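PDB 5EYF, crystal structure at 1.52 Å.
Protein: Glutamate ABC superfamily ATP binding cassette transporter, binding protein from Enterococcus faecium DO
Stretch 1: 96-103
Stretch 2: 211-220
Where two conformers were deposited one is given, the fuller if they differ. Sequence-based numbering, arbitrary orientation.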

# COMPACT_ATOMS: atom_id res chain seq x y z
N VAL B 96 6.13 13.96 -13.49
CA VAL B 96 5.83 14.77 -12.33
C VAL B 96 6.68 14.30 -11.15
O VAL B 96 7.27 13.21 -11.18
N ASP B 97 6.78 15.14 -10.14
CA ASP B 97 7.25 14.70 -8.84
C ASP B 97 6.03 14.36 -8.00
O ASP B 97 4.94 14.90 -8.21
N PHE B 98 6.22 13.48 -7.02
CA PHE B 98 5.13 13.11 -6.13
C PHE B 98 5.49 13.38 -4.68
O PHE B 98 6.63 13.12 -4.25
N SER B 99 4.49 13.81 -3.91
CA SER B 99 4.60 13.82 -2.45
C SER B 99 4.70 12.39 -1.90
O SER B 99 4.52 11.38 -2.60
N ASP B 100 4.93 12.34 -0.59
CA ASP B 100 4.69 11.12 0.17
C ASP B 100 3.27 10.60 -0.06
O ASP B 100 2.32 11.36 -0.32
N VAL B 101 3.13 9.28 0.07
CA VAL B 101 1.83 8.61 -0.10
C VAL B 101 0.87 9.10 0.97
O VAL B 101 1.21 9.20 2.15
N TYR B 102 -0.36 9.43 0.57
CA TYR B 102 -1.36 9.85 1.56
C TYR B 102 -2.61 8.95 1.60
O TYR B 102 -3.49 9.19 2.45
N PHE B 103 -2.73 7.94 0.73
CA PHE B 103 -3.83 7.00 0.76
C PHE B 103 -3.36 5.71 0.09
O PHE B 103 -2.67 5.76 -0.92
N PHE B 211 8.19 23.88 -3.39
CA PHE B 211 6.78 23.61 -3.09
C PHE B 211 6.58 22.15 -2.70
O PHE B 211 5.84 21.84 -1.75
N LEU B 212 7.25 21.23 -3.40
CA LEU B 212 7.18 19.82 -3.05
C LEU B 212 7.61 19.59 -1.60
O LEU B 212 6.93 18.88 -0.84
N LYS B 213 8.74 20.19 -1.20
CA LYS B 213 9.19 20.07 0.18
C LYS B 213 8.17 20.63 1.16
O LYS B 213 7.94 20.05 2.22
N ALA B 214 7.54 21.76 0.80
CA ALA B 214 6.50 22.34 1.65
C ALA B 214 5.30 21.41 1.80
O ALA B 214 4.73 21.29 2.89
N VAL B 215 4.87 20.77 0.70
CA VAL B 215 3.75 19.83 0.77
C VAL B 215 4.11 18.64 1.65
O VAL B 215 3.30 18.20 2.48
N ASN B 216 5.32 18.11 1.49
CA ASN B 216 5.70 16.96 2.33
C ASN B 216 5.80 17.34 3.80
O ASN B 216 5.42 16.55 4.67
N GLN B 217 6.30 18.54 4.08
CA GLN B 217 6.37 19.00 5.46
C GLN B 217 4.98 19.18 6.04
O GLN B 217 4.73 18.84 7.20
N ALA B 218 4.05 19.72 5.24
CA ALA B 218 2.67 19.86 5.68
C ALA B 218 2.06 18.51 6.04
O ALA B 218 1.45 18.36 7.11
N LEU B 219 2.25 17.50 5.17
CA LEU B 219 1.76 16.16 5.47
C LEU B 219 2.38 15.62 6.74
O LEU B 219 1.68 15.04 7.58
N GLU B 220 3.70 15.78 6.90
CA GLU B 220 4.37 15.36 8.13
C GLU B 220 3.68 15.96 9.36
O GLU B 220 3.38 15.26 10.32

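The segment 96-103, a strand at its start and then mostly loop, crosses one face of the helix 211-220, coming closest at Ser99 and Asn216, whose CA atoms lie 5.8 Å apart. The contact is small, burying 331 Å² in all, and combines a line of aliphatic side chains from the helix with one polar anchor.

Val96 (chi1 m) is buried but out of reach of the helix. Asp97, by contrast, directs its CA-to-CB bond toward it. In its m rotamer, with chi2 at -17°, Asp97 CB lies 3.8 Å from Leu212 CD2, with Asp97 OD2 3.9 Å from the same methyl carbon; OD1 is hydrogen-bonded elsewhere in the structure, so an acidic residue can border an apolar neighbour without leaving that oxygen unsatisfied.

The CA-to-CB bond of Phe98, also m, points away, as expected from the alternation of an extended chain, and it is the backbone that meets the helix: Phe98 O is 3.7 Å from Leu212 CD1. Leu212, in the t, p rotamer, reaches the chain here, its CD1 also lying 3.8 Å from Ser99 N. The Phe98 carbonyl finds its polar partner in water 1, which donates to Phe98 O at 2.6 Å and accepts from Asn216 ND2 at 2.9 Å.

Ser99 suits the point of closest backbone approach because its side chain is small. Its CB lies 4.0 Å from Val215 CG1 and 3.3 Å from Asn216 OD1. With chi1 in p, Ser99 OG donates to Asp100 O at 2.8 Å and has a further hydrogen bond elsewhere in the structure; it also lies 4.0 Å from Leu219 CD1.

At Asp100 the main chain supplies the direct polar link. Asp100 N donates to Asn216 OD1 at 2.9 Å, with a nearly linear N-H...O angle of 169°. Asn216 starts sideways, but its m rotamer brings the amide end nearer, and the amide serves both roles: OD1 accepts from the backbone while ND2 donates to the water. The CA-to-CB bond of Asp100 points toward the helix (chi1 m), and Asp100 CG is 3.5 Å from Asn216 OD1, yet the side chain makes no hydrogen bond to it and the residue remains exposed.

The CA-to-CB bond of Val101 (t) points away. Tyr102 then sets its CB toward the helix, 4.4 Å from Leu219 CD2, a loose apolar contact. Its p rotamer leads the ring away, and OH is hydrogen-bonded elsewhere in the structure. Leu219, m, t, packs against this end of the segment, with CD1 4.0 Å from Asp100 O. Phe103 (t) is buried beyond the helix's reach.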

# COMPACT_ATOMS: atom_id res chain seq x y z
CB VAL B 96 4.33 14.71 -11.95
CG1 VAL B 96 3.43 15.04 -13.16
CG2 VAL B 96 3.97 13.33 -11.39
CB ASP B 97 8.08 15.78 -8.15
CG ASP B 97 9.47 15.94 -8.73
OD1 ASP B 97 9.94 15.02 -9.45
OD2 ASP B 97 10.11 16.99 -8.44
CB PHE B 98 4.79 11.62 -6.24
CG PHE B 98 3.97 11.24 -7.46
CD1 PHE B 98 2.62 11.48 -7.49
CD2 PHE B 98 4.56 10.55 -8.52
CE1 PHE B 98 1.84 11.11 -8.57
CE2 PHE B 98 3.79 10.15 -9.62
CZ PHE B 98 2.42 10.42 -9.64
CB SER B 99 3.38 14.47 -1.80
OG SER B 99 2.23 13.63 -1.93
CB ASP B 100 4.90 11.39 1.66
CG ASP B 100 6.33 11.73 2.00
OD1 ASP B 100 7.25 11.29 1.29
OD2 ASP B 100 6.54 12.39 3.03
CB VAL B 101 2.02 7.09 -0.01
CG1 VAL B 101 0.67 6.31 0.04
CG2 VAL B 101 2.85 6.60 -1.21
CB TYR B 102 -1.76 11.34 1.34
CG TYR B 102 -2.60 11.54 0.10
CD1 TYR B 102 -3.99 11.59 0.20
CD2 TYR B 102 -2.02 11.62 -1.18
CE1 TYR B 102 -4.78 11.72 -0.93
CE2 TYR B 102 -2.82 11.76 -2.32
CZ TYR B 102 -4.18 11.77 -2.19
OH TYR B 102 -4.99 11.83 -3.31
CB PHE B 103 -5.08 7.54 0.02
CG PHE B 103 -6.33 6.71 0.23
CD1 PHE B 103 -7.20 6.97 1.28
CD2 PHE B 103 -6.62 5.63 -0.61
CE1 PHE B 103 -8.33 6.19 1.50
CE2 PHE B 103 -7.77 4.86 -0.42
CZ PHE B 103 -8.62 5.13 0.64
CB PHE B 211 5.93 23.99 -4.30
CG PHE B 211 4.45 23.78 -4.12
CD1 PHE B 211 3.76 24.37 -3.08
CD2 PHE B 211 3.74 22.99 -5.02
CE1 PHE B 211 2.40 24.17 -2.92
CE2 PHE B 211 2.37 22.80 -4.88
CZ PHE B 211 1.69 23.38 -3.82
CB LEU B 212 8.04 18.99 -4.01
CG LEU B 212 8.16 17.50 -3.67
CD1 LEU B 212 6.82 16.77 -3.73
CD2 LEU B 212 9.15 16.85 -4.64
CB LYS B 213 10.53 20.79 0.36
CG LYS B 213 11.75 20.01 -0.09
CD LYS B 213 13.05 20.78 0.15
CE LYS B 213 13.79 21.08 -1.15
NZ LYS B 213 14.16 19.86 -1.89
CB ALA B 214 6.06 23.69 1.08
CB VAL B 215 3.36 19.39 -0.66
CG1 VAL B 215 2.39 18.21 -0.63
CG2 VAL B 215 2.78 20.58 -1.43
CB ASN B 216 7.02 16.35 1.85
CG ASN B 216 6.81 15.41 0.70
OD1 ASN B 216 5.71 14.85 0.54
ND2 ASN B 216 7.82 15.25 -0.14
CB GLN B 217 7.15 20.32 5.51
CG GLN B 217 7.24 20.97 6.89
CD GLN B 217 8.07 20.16 7.86
OE1 GLN B 217 8.99 19.45 7.46
NE2 GLN B 217 7.76 20.27 9.15
CB ALA B 218 1.86 20.55 4.58
CB LEU B 219 2.04 15.19 4.31
CG LEU B 219 1.16 15.39 3.07
CD1 LEU B 219 1.76 14.62 1.89
CD2 LEU B 219 -0.25 14.93 3.39
CB GLU B 220 5.84 15.76 8.10
CG GLU B 220 6.66 15.25 9.29
CD GLU B 220 8.15 15.57 9.17
OE1 GLU B 220 8.54 16.33 8.26
OE2 GLU B 220 8.93 15.05 9.99
O HOH W 1 8.24 13.22 -2.15